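Local coordinates for proto-oncogene tyrosine-protein kinase receptor Ret (Danio rerio, PDB 7AMK) that acts as a receptor tyrosine kinase, its calcium-binding cadherin-like extracellular region probably assembling with GDNF and its co-receptor GFR alpha 1 to start signalling, at residues A[138-143]-A[187-192]; A[168-173]-A[178-183]; A[126-131]-A[155-160]; A[197-202]-A[308-313]. The protein carries 4 engineered substitutions. All coordinates share one frame; numbering follows the deposited sequence.

Interaction 1 of 4, residues A[138-143]-A[187-192]. With CA (calcium ion), chain L; CA (calcium ion), chain M.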
loop_
_atom_site.group_PDB
_atom_site.type_symbol
_atom_site.label_atom_id
_atom_site.label_comp_id
_atom_site.label_asym_id
_atom_site.label_seq_id
_atom_site.Cartn_x
_atom_site.Cartn_y
_atom_site.Cartn_z
ATOM N N PRO A 138 -14.060 -30.497 30.744
ATOM C CA PRO A 138 -12.907 -31.267 30.267
ATOM C C PRO A 138 -12.588 -30.909 28.819
ATOM O O PRO A 138 -13.320 -30.182 28.140
ATOM C CB PRO A 138 -13.358 -32.727 30.441
ATOM C CG PRO A 138 -14.848 -32.676 30.460
ATOM C CD PRO A 138 -15.233 -31.336 31.021
ATOM N N HIS A 139 -11.438 -31.384 28.363
ATOM C CA HIS A 139 -11.068 -31.198 26.974
ATOM C C HIS A 139 -10.465 -32.490 26.491
ATOM O O HIS A 139 -9.812 -33.189 27.263
ATOM C CB HIS A 139 -10.071 -30.047 26.777
ATOM C CG HIS A 139 -8.816 -30.188 27.586
ATOM N ND1 HIS A 139 -7.765 -30.996 27.203
ATOM C CD2 HIS A 139 -8.448 -29.630 28.768
ATOM C CE1 HIS A 139 -6.802 -30.926 28.109
ATOM N NE2 HIS A 139 -7.193 -30.107 29.069
ATOM N N ILE A 140 -10.721 -32.824 25.233
ATOM C CA ILE A 140 -10.018 -33.908 24.572
ATOM C C ILE A 140 -9.553 -33.383 23.219
ATOM O O ILE A 140 -10.031 -32.362 22.724
ATOM C CB ILE A 140 -10.903 -35.153 24.408
ATOM C CG1 ILE A 140 -12.206 -34.747 23.724
ATOM C CG2 ILE A 140 -11.266 -35.734 25.736
ATOM C CD1 ILE A 140 -13.094 -35.907 23.388
ATOM N N THR A 141 -8.624 -34.102 22.613
ATOM C CA THR A 141 -8.174 -33.752 21.278
ATOM C C THR A 141 -8.901 -34.625 20.265
ATOM O O THR A 141 -9.259 -35.766 20.555
ATOM C CB THR A 141 -6.659 -33.908 21.143
ATOM O OG1 THR A 141 -6.025 -33.096 22.130
ATOM C CG2 THR A 141 -6.170 -33.453 19.738
ATOM N N GLU A 142 -9.147 -34.058 19.084
ATOM C CA GLU A 142 -9.788 -34.808 18.009
ATOM C C GLU A 142 -8.922 -36.015 17.618
ATOM O O GLU A 142 -7.738 -36.105 17.961
ATOM C CB GLU A 142 -10.037 -33.875 16.815
ATOM C CG GLU A 142 -8.765 -33.332 16.195
ATOM C CD GLU A 142 -8.964 -32.701 14.832
ATOM O OE1 GLU A 142 -10.007 -32.922 14.178
ATOM O OE2 GLU A 142 -8.049 -31.965 14.423
ATOM N N ASN A 143 -9.545 -36.978 16.937
ATOM C CA ASN A 143 -8.839 -38.141 16.343
ATOM C C ASN A 143 -8.091 -38.976 17.386
ATOM O O ASN A 143 -6.975 -39.443 17.141
ATOM C CB ASN A 143 -7.854 -37.715 15.252
ATOM C CG ASN A 143 -8.493 -36.875 14.177
ATOM O OD1 ASN A 143 -9.666 -37.035 13.862
ATOM N ND2 ASN A 143 -7.717 -35.957 13.609
ATOM N N LEU A 187 -17.858 -40.683 33.303
ATOM C CA LEU A 187 -18.193 -40.158 31.985
ATOM C C LEU A 187 -17.117 -40.599 31.002
ATOM O O LEU A 187 -15.926 -40.462 31.281
ATOM C CB LEU A 187 -18.282 -38.645 32.041
ATOM C CG LEU A 187 -18.563 -37.884 30.754
ATOM C CD1 LEU A 187 -20.000 -38.154 30.229
ATOM C CD2 LEU A 187 -18.321 -36.408 31.032
ATOM N N VAL A 188 -17.518 -41.167 29.867
ATOM C CA VAL A 188 -16.561 -41.677 28.889
ATOM C C VAL A 188 -16.841 -41.067 27.511
ATOM O O VAL A 188 -17.980 -40.746 27.176
ATOM C CB VAL A 188 -16.617 -43.195 28.794
ATOM C CG1 VAL A 188 -16.548 -43.851 30.176
ATOM C CG2 VAL A 188 -17.871 -43.599 28.033
ATOM N N VAL A 189 -15.792 -40.919 26.696
ATOM C CA VAL A 189 -15.973 -40.575 25.291
ATOM C C VAL A 189 -15.964 -41.870 24.500
ATOM O O VAL A 189 -15.057 -42.698 24.656
ATOM C CB VAL A 189 -14.899 -39.583 24.802
ATOM C CG1 VAL A 189 -13.483 -40.168 24.878
ATOM C CG2 VAL A 189 -15.226 -39.104 23.371
ATOM N N THR A 190 -17.001 -42.074 23.684
ATOM C CA THR A 190 -17.246 -43.373 23.081
ATOM C C THR A 190 -16.673 -43.501 21.669
ATOM O O THR A 190 -16.578 -44.620 21.163
ATOM C CB THR A 190 -18.759 -43.659 23.070
ATOM O OG1 THR A 190 -19.458 -42.568 22.462
ATOM C CG2 THR A 190 -19.292 -43.850 24.482
ATOM N N ALA A 191 -16.250 -42.405 21.041
ATOM C CA ALA A 191 -15.701 -42.453 19.693
ATOM C C ALA A 191 -14.661 -41.348 19.504
ATOM O O ALA A 191 -14.550 -40.421 20.311
ATOM C CB ALA A 191 -16.812 -42.314 18.650
ATOM N N GLN A 192 -13.880 -41.468 18.429
ATOM C CA GLN A 192 -13.059 -40.350 17.990
ATOM C C GLN A 192 -13.967 -39.241 17.483
ATOM O O GLN A 192 -15.010 -39.500 16.867
ATOM C CB GLN A 192 -12.076 -40.770 16.890
ATOM C CG GLN A 192 -11.075 -41.875 17.274
ATOM C CD GLN A 192 -9.951 -42.035 16.252
ATOM O OE1 GLN A 192 -10.049 -41.558 15.121
ATOM N NE2 GLN A 192 -8.871 -42.701 16.656
HETATM CA CA CA L . -10.403 -33.244 11.962
HETATM CA CA CA M . -7.768 -30.427 12.629
HETATM O O HOH W 1 -10.685 -33.440 9.650
HETATM O O HOH W 2 -10.767 -35.490 12.454
#

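Interaction 2 of 4, residues A[168-173]-A[178-183]. With PEG (di(hydroxyethyl)ether), chain X.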
loop_
_atom_site.group_PDB
_atom_site.type_symbol
_atom_site.label_atom_id
_atom_site.label_comp_id
_atom_site.label_asym_id
_atom_site.label_seq_id
_atom_site.Cartn_x
_atom_site.Cartn_y
_atom_site.Cartn_z
ATOM N N TYR A 168 -25.394 -42.194 37.504
ATOM C CA TYR A 168 -25.290 -41.056 36.597
ATOM C C TYR A 168 -25.615 -41.495 35.176
ATOM O O TYR A 168 -25.451 -42.665 34.825
ATOM C CB TYR A 168 -23.881 -40.434 36.626
ATOM C CG TYR A 168 -23.542 -39.791 37.929
ATOM C CD1 TYR A 168 -22.991 -40.530 38.970
ATOM C CD2 TYR A 168 -23.794 -38.436 38.152
ATOM C CE1 TYR A 168 -22.678 -39.943 40.184
ATOM C CE2 TYR A 168 -23.513 -37.855 39.344
ATOM C CZ TYR A 168 -22.955 -38.613 40.371
ATOM O OH TYR A 168 -22.659 -38.016 41.576
ATOM N N GLY A 169 -26.102 -40.553 34.364
ATOM C CA GLY A 169 -26.281 -40.798 32.945
ATOM C C GLY A 169 -26.055 -39.557 32.108
ATOM O O GLY A 169 -26.194 -38.431 32.590
ATOM N N VAL A 170 -25.686 -39.760 30.851
ATOM C CA VAL A 170 -25.704 -38.676 29.872
ATOM C C VAL A 170 -27.096 -38.601 29.274
ATOM O O VAL A 170 -27.594 -39.585 28.712
ATOM C CB VAL A 170 -24.663 -38.861 28.760
ATOM C CG1 VAL A 170 -24.870 -37.777 27.697
ATOM C CG2 VAL A 170 -23.273 -38.732 29.304
ATOM N N VAL A 171 -27.716 -37.430 29.386
ATOM C CA VAL A 171 -29.016 -37.191 28.777
ATOM C C VAL A 171 -28.786 -36.896 27.300
ATOM O O VAL A 171 -28.220 -35.852 26.947
ATOM C CB VAL A 171 -29.762 -36.048 29.464
ATOM C CG1 VAL A 171 -30.736 -35.439 28.519
ATOM C CG2 VAL A 171 -30.495 -36.579 30.680
ATOM N N ALA A 172 -29.212 -37.826 26.434
ATOM C CA ALA A 172 -28.939 -37.751 24.999
ATOM C C ALA A 172 -30.210 -37.314 24.284
ATOM O O ALA A 172 -31.083 -38.139 24.004
ATOM C CB ALA A 172 -28.436 -39.087 24.466
ATOM N N GLY A 173 -30.320 -36.017 24.003
ATOM C CA GLY A 173 -31.353 -35.558 23.094
ATOM C C GLY A 173 -31.024 -36.048 21.700
ATOM O O GLY A 173 -31.700 -36.926 21.151
ATOM N N PHE A 178 -20.752 -39.517 23.968
ATOM C CA PHE A 178 -20.450 -39.523 25.390
ATOM C C PHE A 178 -21.521 -40.326 26.118
ATOM O O PHE A 178 -22.699 -40.261 25.761
ATOM C CB PHE A 178 -20.377 -38.096 25.945
ATOM C CG PHE A 178 -19.330 -37.230 25.276
ATOM C CD1 PHE A 178 -19.632 -36.489 24.139
ATOM C CD2 PHE A 178 -18.048 -37.168 25.772
ATOM C CE1 PHE A 178 -18.653 -35.693 23.514
ATOM C CE2 PHE A 178 -17.090 -36.369 25.164
ATOM C CZ PHE A 178 -17.382 -35.641 24.035
ATOM N N ALA A 179 -21.108 -41.100 27.119
ATOM C CA ALA A 179 -22.022 -41.918 27.904
ATOM C C ALA A 179 -21.420 -42.076 29.301
ATOM O O ALA A 179 -20.281 -41.679 29.550
ATOM C CB ALA A 179 -22.261 -43.277 27.231
ATOM N N VAL A 180 -22.180 -42.656 30.221
ATOM C CA VAL A 180 -21.651 -43.030 31.525
ATOM C C VAL A 180 -21.443 -44.544 31.544
ATOM O O VAL A 180 -22.291 -45.306 31.057
ATOM C CB VAL A 180 -22.576 -42.583 32.674
ATOM C CG1 VAL A 180 -22.127 -43.260 33.985
ATOM C CG2 VAL A 180 -22.569 -41.084 32.828
ATOM N N ASP A 181 -20.311 -44.975 32.096
ATOM C CA ASP A 181 -20.076 -46.384 32.390
ATOM C C ASP A 181 -20.741 -46.711 33.728
ATOM O O ASP A 181 -20.281 -46.263 34.786
ATOM C CB ASP A 181 -18.578 -46.670 32.409
ATOM C CG ASP A 181 -18.248 -48.092 32.884
ATOM O OD1 ASP A 181 -19.106 -48.737 33.521
ATOM O OD2 ASP A 181 -17.114 -48.562 32.635
ATOM N N ASP A 182 -21.823 -47.491 33.689
ATOM C CA ASP A 182 -22.568 -47.753 34.918
ATOM C C ASP A 182 -21.697 -48.424 35.964
ATOM O O ASP A 182 -21.888 -48.204 37.167
ATOM C CB ASP A 182 -23.798 -48.617 34.633
ATOM N N SER A 183 -20.720 -49.220 35.522
ATOM C CA SER A 183 -19.913 -50.011 36.445
ATOM C C SER A 183 -18.905 -49.167 37.208
ATOM O O SER A 183 -18.574 -49.490 38.351
ATOM C CB SER A 183 -19.180 -51.112 35.689
ATOM O OG SER A 183 -18.029 -51.478 36.419
HETATM C C1 PEG X . -26.110 -42.370 28.537
HETATM O O1 PEG X . -25.164 -42.786 29.536
HETATM C C2 PEG X . -25.684 -42.840 27.140
HETATM O O2 PEG X . -25.971 -41.813 26.182
HETATM C C3 PEG X . -24.918 -41.632 25.222
HETATM C C4 PEG X . -25.382 -41.717 23.756
HETATM O O4 PEG X . -26.143 -40.580 23.306
#

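Interaction 3 of 4, residues A[126-131]-A[155-160]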
loop_
_atom_site.group_PDB
_atom_site.type_symbol
_atom_site.label_atom_id
_atom_site.label_comp_id
_atom_site.label_asym_id
_atom_site.label_seq_id
_atom_site.Cartn_x
_atom_site.Cartn_y
_atom_site.Cartn_z
ATOM N N LEU A 126 -28.866 -32.413 47.928
ATOM C CA LEU A 126 -28.704 -33.441 46.907
ATOM C C LEU A 126 -27.822 -32.950 45.780
ATOM O O LEU A 126 -26.984 -33.702 45.272
ATOM C CB LEU A 126 -30.065 -33.887 46.352
ATOM C CG LEU A 126 -30.864 -34.793 47.304
ATOM C CD1 LEU A 126 -32.082 -35.417 46.625
ATOM C CD2 LEU A 126 -29.984 -35.880 47.936
ATOM N N SER A 127 -27.982 -31.682 45.390
ATOM C CA SER A 127 -27.170 -31.159 44.299
ATOM C C SER A 127 -25.682 -31.219 44.631
ATOM O O SER A 127 -24.872 -31.599 43.781
ATOM C CB SER A 127 -27.601 -29.730 43.957
ATOM O OG SER A 127 -27.484 -28.889 45.076
ATOM N N THR A 128 -25.311 -30.885 45.878
ATOM C CA THR A 128 -23.913 -30.971 46.292
ATOM C C THR A 128 -23.441 -32.417 46.322
ATOM O O THR A 128 -22.309 -32.710 45.929
ATOM C CB THR A 128 -23.714 -30.342 47.681
ATOM O OG1 THR A 128 -24.319 -29.045 47.733
ATOM C CG2 THR A 128 -22.222 -30.213 47.998
ATOM N N LEU A 129 -24.279 -33.329 46.833
ATOM C CA LEU A 129 -23.910 -34.741 46.854
ATOM C C LEU A 129 -23.600 -35.250 45.452
ATOM O O LEU A 129 -22.667 -36.042 45.256
ATOM C CB LEU A 129 -25.036 -35.567 47.474
ATOM C CG LEU A 129 -24.907 -37.093 47.333
ATOM C CD1 LEU A 129 -23.660 -37.653 48.058
ATOM C CD2 LEU A 129 -26.165 -37.793 47.824
ATOM N N CYS A 130 -24.374 -34.794 44.474
ATOM C CA CYS A 130 -24.310 -35.212 43.085
ATOM C C CYS A 130 -23.143 -34.590 42.314
ATOM O O CYS A 130 -22.425 -35.296 41.597
ATOM C CB CYS A 130 -25.640 -34.854 42.418
ATOM S SG CYS A 130 -26.913 -36.103 42.745
ATOM N N PHE A 131 -22.958 -33.273 42.425
ATOM C CA PHE A 131 -22.065 -32.555 41.527
ATOM C C PHE A 131 -21.228 -31.544 42.288
ATOM O O PHE A 131 -21.747 -30.828 43.149
ATOM C CB PHE A 131 -22.828 -31.807 40.426
ATOM C CG PHE A 131 -23.614 -32.689 39.509
ATOM C CD1 PHE A 131 -22.985 -33.427 38.509
ATOM C CD2 PHE A 131 -24.994 -32.739 39.600
ATOM C CE1 PHE A 131 -23.729 -34.217 37.648
ATOM C CE2 PHE A 131 -25.741 -33.530 38.725
ATOM C CZ PHE A 131 -25.101 -34.276 37.757
ATOM N N PHE A 155 -16.606 -38.959 45.857
ATOM C CA PHE A 155 -16.163 -39.961 46.830
ATOM C C PHE A 155 -16.404 -39.518 48.270
ATOM O O PHE A 155 -16.887 -40.305 49.090
ATOM C CB PHE A 155 -14.685 -40.279 46.604
ATOM C CG PHE A 155 -14.422 -41.101 45.354
ATOM C CD1 PHE A 155 -15.456 -41.746 44.707
ATOM C CD2 PHE A 155 -13.136 -41.249 44.856
ATOM C CE1 PHE A 155 -15.214 -42.503 43.565
ATOM C CE2 PHE A 155 -12.883 -42.012 43.736
ATOM C CZ PHE A 155 -13.923 -42.634 43.083
ATOM N N THR A 156 -16.099 -38.259 48.596
ATOM C CA THR A 156 -16.211 -37.810 49.986
ATOM C C THR A 156 -17.662 -37.822 50.470
ATOM O O THR A 156 -17.944 -38.174 51.624
ATOM C CB THR A 156 -15.594 -36.413 50.133
ATOM O OG1 THR A 156 -16.135 -35.537 49.134
ATOM C CG2 THR A 156 -14.066 -36.480 49.957
ATOM N N HIS A 157 -18.598 -37.467 49.597
ATOM C CA HIS A 157 -19.983 -37.315 50.018
ATOM C C HIS A 157 -20.739 -38.636 50.079
ATOM O O HIS A 157 -21.677 -38.772 50.873
ATOM C CB HIS A 157 -20.680 -36.334 49.093
ATOM C CG HIS A 157 -20.176 -34.935 49.243
ATOM N ND1 HIS A 157 -18.957 -34.525 48.744
ATOM C CD2 HIS A 157 -20.700 -33.864 49.885
ATOM C CE1 HIS A 157 -18.770 -33.251 49.039
ATOM N NE2 HIS A 157 -19.815 -32.826 49.731
ATOM N N MET A 158 -20.355 -39.624 49.275
ATOM C CA MET A 158 -21.025 -40.912 49.386
ATOM C C MET A 158 -20.674 -41.620 50.692
ATOM O O MET A 158 -21.412 -42.517 51.117
ATOM C CB MET A 158 -20.702 -41.775 48.159
ATOM C CG MET A 158 -21.268 -41.177 46.847
ATOM S SD MET A 158 -20.757 -41.958 45.291
ATOM C CE MET A 158 -21.590 -43.543 45.374
ATOM N N SER A 159 -19.580 -41.221 51.349
ATOM C CA SER A 159 -19.287 -41.696 52.702
ATOM C C SER A 159 -20.106 -40.964 53.767
ATOM O O SER A 159 -20.385 -41.524 54.835
ATOM C CB SER A 159 -17.798 -41.529 53.008
ATOM O OG SER A 159 -17.571 -41.615 54.413
ATOM N N ILE A 160 -20.470 -39.709 53.508
ATOM C CA ILE A 160 -21.395 -38.989 54.373
ATOM C C ILE A 160 -22.810 -39.543 54.239
ATOM O O ILE A 160 -23.572 -39.552 55.212
ATOM C CB ILE A 160 -21.359 -37.496 54.021
ATOM C CG1 ILE A 160 -19.933 -36.946 54.107
ATOM C CG2 ILE A 160 -22.350 -36.719 54.876
ATOM C CD1 ILE A 160 -19.870 -35.451 53.938
#

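Interaction 4 of 4, residues A[197-202]-A[308-313]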
loop_
_atom_site.group_PDB
_atom_site.type_symbol
_atom_site.label_atom_id
_atom_site.label_comp_id
_atom_site.label_asym_id
_atom_site.label_seq_id
_atom_site.Cartn_x
_atom_site.Cartn_y
_atom_site.Cartn_z
ATOM N N GLU A 197 -15.785 -30.804 12.651
ATOM C CA GLU A 197 -17.235 -30.905 12.661
ATOM C C GLU A 197 -17.820 -30.159 13.845
ATOM O O GLU A 197 -18.818 -29.445 13.687
ATOM C CB GLU A 197 -17.682 -32.370 12.699
ATOM N N LYS A 198 -17.192 -30.281 15.018
ATOM C CA LYS A 198 -17.719 -29.665 16.224
ATOM C C LYS A 198 -16.579 -29.432 17.211
ATOM O O LYS A 198 -15.811 -30.357 17.487
ATOM C CB LYS A 198 -18.803 -30.566 16.832
ATOM C CG LYS A 198 -19.984 -29.781 17.416
ATOM C CD LYS A 198 -20.965 -30.704 18.140
ATOM C CE LYS A 198 -22.183 -29.926 18.619
ATOM N NZ LYS A 198 -23.104 -30.774 19.418
ATOM N N GLU A 199 -16.466 -28.202 17.730
ATOM C CA GLU A 199 -15.391 -27.810 18.638
ATOM C C GLU A 199 -15.799 -27.833 20.104
ATOM O O GLU A 199 -14.923 -27.701 20.960
ATOM C CB GLU A 199 -14.874 -26.387 18.314
ATOM C CG GLU A 199 -14.603 -26.089 16.810
ATOM C CD GLU A 199 -13.883 -24.762 16.591
ATOM O OE1 GLU A 199 -12.968 -24.435 17.390
ATOM O OE2 GLU A 199 -14.237 -24.042 15.619
ATOM N N VAL A 200 -17.090 -27.962 20.407
ATOM C CA VAL A 200 -17.613 -27.947 21.775
ATOM C C VAL A 200 -18.815 -28.878 21.829
ATOM O O VAL A 200 -19.767 -28.712 21.060
ATOM C CB VAL A 200 -18.060 -26.541 22.228
ATOM C CG1 VAL A 200 -18.657 -26.626 23.634
ATOM C CG2 VAL A 200 -16.932 -25.510 22.199
ATOM N N TYR A 201 -18.800 -29.845 22.729
ATOM C CA TYR A 201 -19.984 -30.661 22.941
ATOM C C TYR A 201 -20.681 -30.212 24.217
ATOM O O TYR A 201 -20.066 -30.161 25.283
ATOM C CB TYR A 201 -19.631 -32.137 23.008
ATOM C CG TYR A 201 -19.393 -32.776 21.666
ATOM C CD1 TYR A 201 -18.142 -32.735 21.062
ATOM C CD2 TYR A 201 -20.423 -33.437 21.011
ATOM C CE1 TYR A 201 -17.936 -33.297 19.856
ATOM C CE2 TYR A 201 -20.224 -34.027 19.815
ATOM C CZ TYR A 201 -18.979 -33.962 19.228
ATOM O OH TYR A 201 -18.789 -34.597 18.021
ATOM N N HIS A 202 -21.956 -29.878 24.096
ATOM C CA HIS A 202 -22.787 -29.544 25.241
ATOM C C HIS A 202 -23.419 -30.813 25.786
ATOM O O HIS A 202 -24.018 -31.593 25.036
ATOM C CB HIS A 202 -23.873 -28.541 24.859
ATOM C CG HIS A 202 -23.340 -27.195 24.476
ATOM N ND1 HIS A 202 -22.858 -26.291 25.404
ATOM C CD2 HIS A 202 -23.193 -26.604 23.263
ATOM C CE1 HIS A 202 -22.451 -25.198 24.779
ATOM N NE2 HIS A 202 -22.645 -25.361 23.482
ATOM N N GLY A 308 -17.265 -22.321 6.084
ATOM C CA GLY A 308 -18.524 -22.802 6.604
ATOM C C GLY A 308 -18.675 -22.542 8.085
ATOM O O GLY A 308 -19.227 -23.383 8.804
ATOM N N ASN A 309 -18.170 -21.398 8.567
ATOM C CA ASN A 309 -18.311 -20.983 9.968
ATOM C C ASN A 309 -17.591 -21.955 10.901
ATOM O O ASN A 309 -18.084 -22.294 11.979
ATOM C CB ASN A 309 -19.786 -20.830 10.357
ATOM C CG ASN A 309 -19.998 -19.830 11.480
ATOM N N VAL A 310 -16.421 -22.420 10.466
ATOM C CA VAL A 310 -15.528 -23.247 11.268
ATOM C C VAL A 310 -14.142 -22.625 11.211
ATOM O O VAL A 310 -13.626 -22.349 10.122
ATOM C CB VAL A 310 -15.466 -24.703 10.772
ATOM C CG1 VAL A 310 -14.320 -25.433 11.462
ATOM C CG2 VAL A 310 -16.798 -25.405 11.015
ATOM N N ARG A 311 -13.544 -22.416 12.381
ATOM C CA ARG A 311 -12.253 -21.749 12.459
ATOM C C ARG A 311 -11.199 -22.525 11.683
ATOM O O ARG A 311 -10.999 -23.720 11.903
ATOM C CB ARG A 311 -11.821 -21.596 13.913
ATOM C CG ARG A 311 -12.764 -20.716 14.748
ATOM C CD ARG A 311 -12.526 -20.911 16.242
ATOM N NE ARG A 311 -11.145 -20.609 16.588
ATOM C CZ ARG A 311 -10.312 -21.463 17.168
ATOM N NH1 ARG A 311 -10.712 -22.656 17.571
ATOM N NH2 ARG A 311 -9.042 -21.108 17.344
ATOM N N GLY A 312 -10.536 -21.836 10.766
ATOM C CA GLY A 312 -9.332 -22.338 10.136
ATOM C C GLY A 312 -8.336 -21.209 9.943
ATOM O O GLY A 312 -8.428 -20.166 10.614
ATOM N N THR A 313 -7.391 -21.400 9.021
ATOM C CA THR A 313 -6.308 -20.456 8.779
ATOM C C THR A 313 -6.287 -20.062 7.309
ATOM O O THR A 313 -6.411 -20.915 6.417
ATOM C CB THR A 313 -4.945 -21.065 9.191
ATOM O OG1 THR A 313 -5.042 -21.580 10.530
ATOM C CG2 THR A 313 -3.815 -20.029 9.127
#

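Interaction 1 of 4, residues A[138-143]-A[187-192]
I140 holds CG1 between its backbone N and carbonyl carbon (chi1 53°) and then runs on extended, which sends CD1 across to V189. V189 answers with CG2, the methyl anti to its backbone N, and the two carbons meet at 3.8 Å. M28 packs against both residues, with L149 against I140 and F178 against V189. Strand 139-141 is an edge strand of one sheet of the cadherin domain and strand 186-189 the middle strand of the other, so this is a small piece of the core between the two layers of the sandwich. Further along, the amide end of Q192 lies against the backbone carbonyl of N143, CD to C 3.8 Å. N143 turns its own side chain elsewhere, with ND2 hydrogen-bonded to E229 and D231. Just before it, the extended chain of E142 carries its carboxylate to two calcium ions, the first bound by OE1 at 2.3 Å and the second by OE2 at 2.4 Å. E196 and D231 serve both sites; D194 and two waters complete the first, while D228, D265 and the backbone O of E229 add to the second, the kind of interdomain calcium cluster known from cadherins.

Interaction 2 of 4, residues A[168-173]-A[178-183]
V180 and V170 carry the apolar part, each with CG1 anti to the backbone N and CG2 beside it. In V180 that rotation (chi1 168°) sets CG1 at 3.5 Å from Y168 O and lays CG2 on G169 CA at 3.7 Å. From the other strand, V170 CG2 rests 3.7 Å from A179 CA, and its CG1 lies near F178 O. The two valines meet each other more loosely, CG2 to CG2 at 4.3 Å. A glycine in place of V180 would probably open a gap beside the Y168 carbonyl and the CA of G169, and leave CG2 of V170 without its valine neighbour.

As for the backbones, strands 168-170 and 178-181 run antiparallel at 163° and 5.3 Å between axes, yet share no hydrogen bond. They are edge strands of the two facing sheets of the cadherin sandwich, and the sheets come together here through valine methyls laid against the opposite backbone.

Among the aromatic side chains, the F178 ring meets Y201 edge-to-face.

The polar bonds go to other partners. A di(hydroxyethyl)ether molecule, probably from the crystallisation liquor, sits at the seam: V180 N donates to its O1 at 3.1 Å, and V170 N reaches the same oxygen through a weak bond. The Y168 ring leads away, its OH hydrogen-bonded to C130 O. D181 OD1 accepts from S183 N at 2.6 Å, closing an Asx turn.

Interaction 3 of 4, residues A[126-131]-A[155-160]
L129 and H157 make a compact helix-to-helix contact, without hydrogen bonds between the segments, at the end of the second cadherin-like domain away from the calcium junction. Here helix 126-130, tied to strand 200-210 by the C130-C207 disulfide, faces the weakly bonded helix 155-160, which sits in the connection between strands 147-151 and 165-170. The axes run at 129° to each other and come within 9.4 Å. CG of L129 lies anti to the backbone N (chi1 169°), which swings CD1 toward the second helix. There it touches H157 CB at 3.4 Å and lies 3.6 Å from H157 O. The leucine and histidine side chains run antiparallel past one another, so CD1 meets the root of the histidine and not its ring. The same methyl continues over M158, CD1 to CG 4.4 Å, a residue that is poorly ordered. T128 deals with the ring: its methyl CG2 is 4.0 Å from H157 NE2, and its carbonyl O lies over one face. That oxygen is also hydrogen-bonded by R154 NH1. F155 and T156 pack on strand 21-24 of the first cadherin-like domain, consistent with the closely folded, clam-shell pairing of the first two domains in RET.

Interaction 4 of 4, residues A[197-202]-A[308-313]
E199 and R311 meet with their side chains nearly perpendicular, and their carboxylate and guanidinium planes lie 32° apart. The salt bridge runs from R311 NH1 to E199 OE1 at 2.9 Å, with an N-H...O angle of 147°. The bond arrives on the syn side of OE1, which sits at the guanidinium edge, in plane. The extended start of the arginine chain lays CB, CG and CD along OE2, and the bend at chi3 (58°) turns the guanidinium so that NH1 faces OE1. OE2 lies 3.6 Å from R311 CD and 3.8 Å from R311 CB, and V310 CG1 is 4.4 Å from the same oxygen. E199 belongs to the second cadherin-like domain and R311 to the third, so this is a surface bridge across the interdomain junction, near the calcium sites: T313 OG1, two residues on, is hydrogen-bonded to the carbonyl of the calcium ligand D265. An alanine at E199 would probably leave NH1 of R311 without its acidic mate and break this charged tie between the domains. R311 has a second carboxylate partner, E302, which takes NH2. R195 lies close to both sides of the bridge, donating to R311 O and forming a long, weak ion pair with E199 OE2. Q368 of the second subunit packs on R311.

Interactions 1 and 2 lie about 14 Å apart between centres and meet directly, since strands 178-181 and 186-189 are neighbours in one three-stranded sheet, with V188 N hydrogen-bonded to A179 O. Along the chain, 168-173 and 178-183 both fall between the two segments of interaction 1. Interaction 3, about 18 Å from interaction 2 between centres, touches it; its segments alternate with those of interaction 1. Interaction 4 comes last, its centre about 15 Å from that of interaction 1 and 35 Å from that of interaction 3. It touches interaction 2, and strands 165-170 and 200-210 are neighbours in the other sheet. The series thus runs from the helices near the first domain, through the second domain's sandwich, to the calcium-bearing junction with the third.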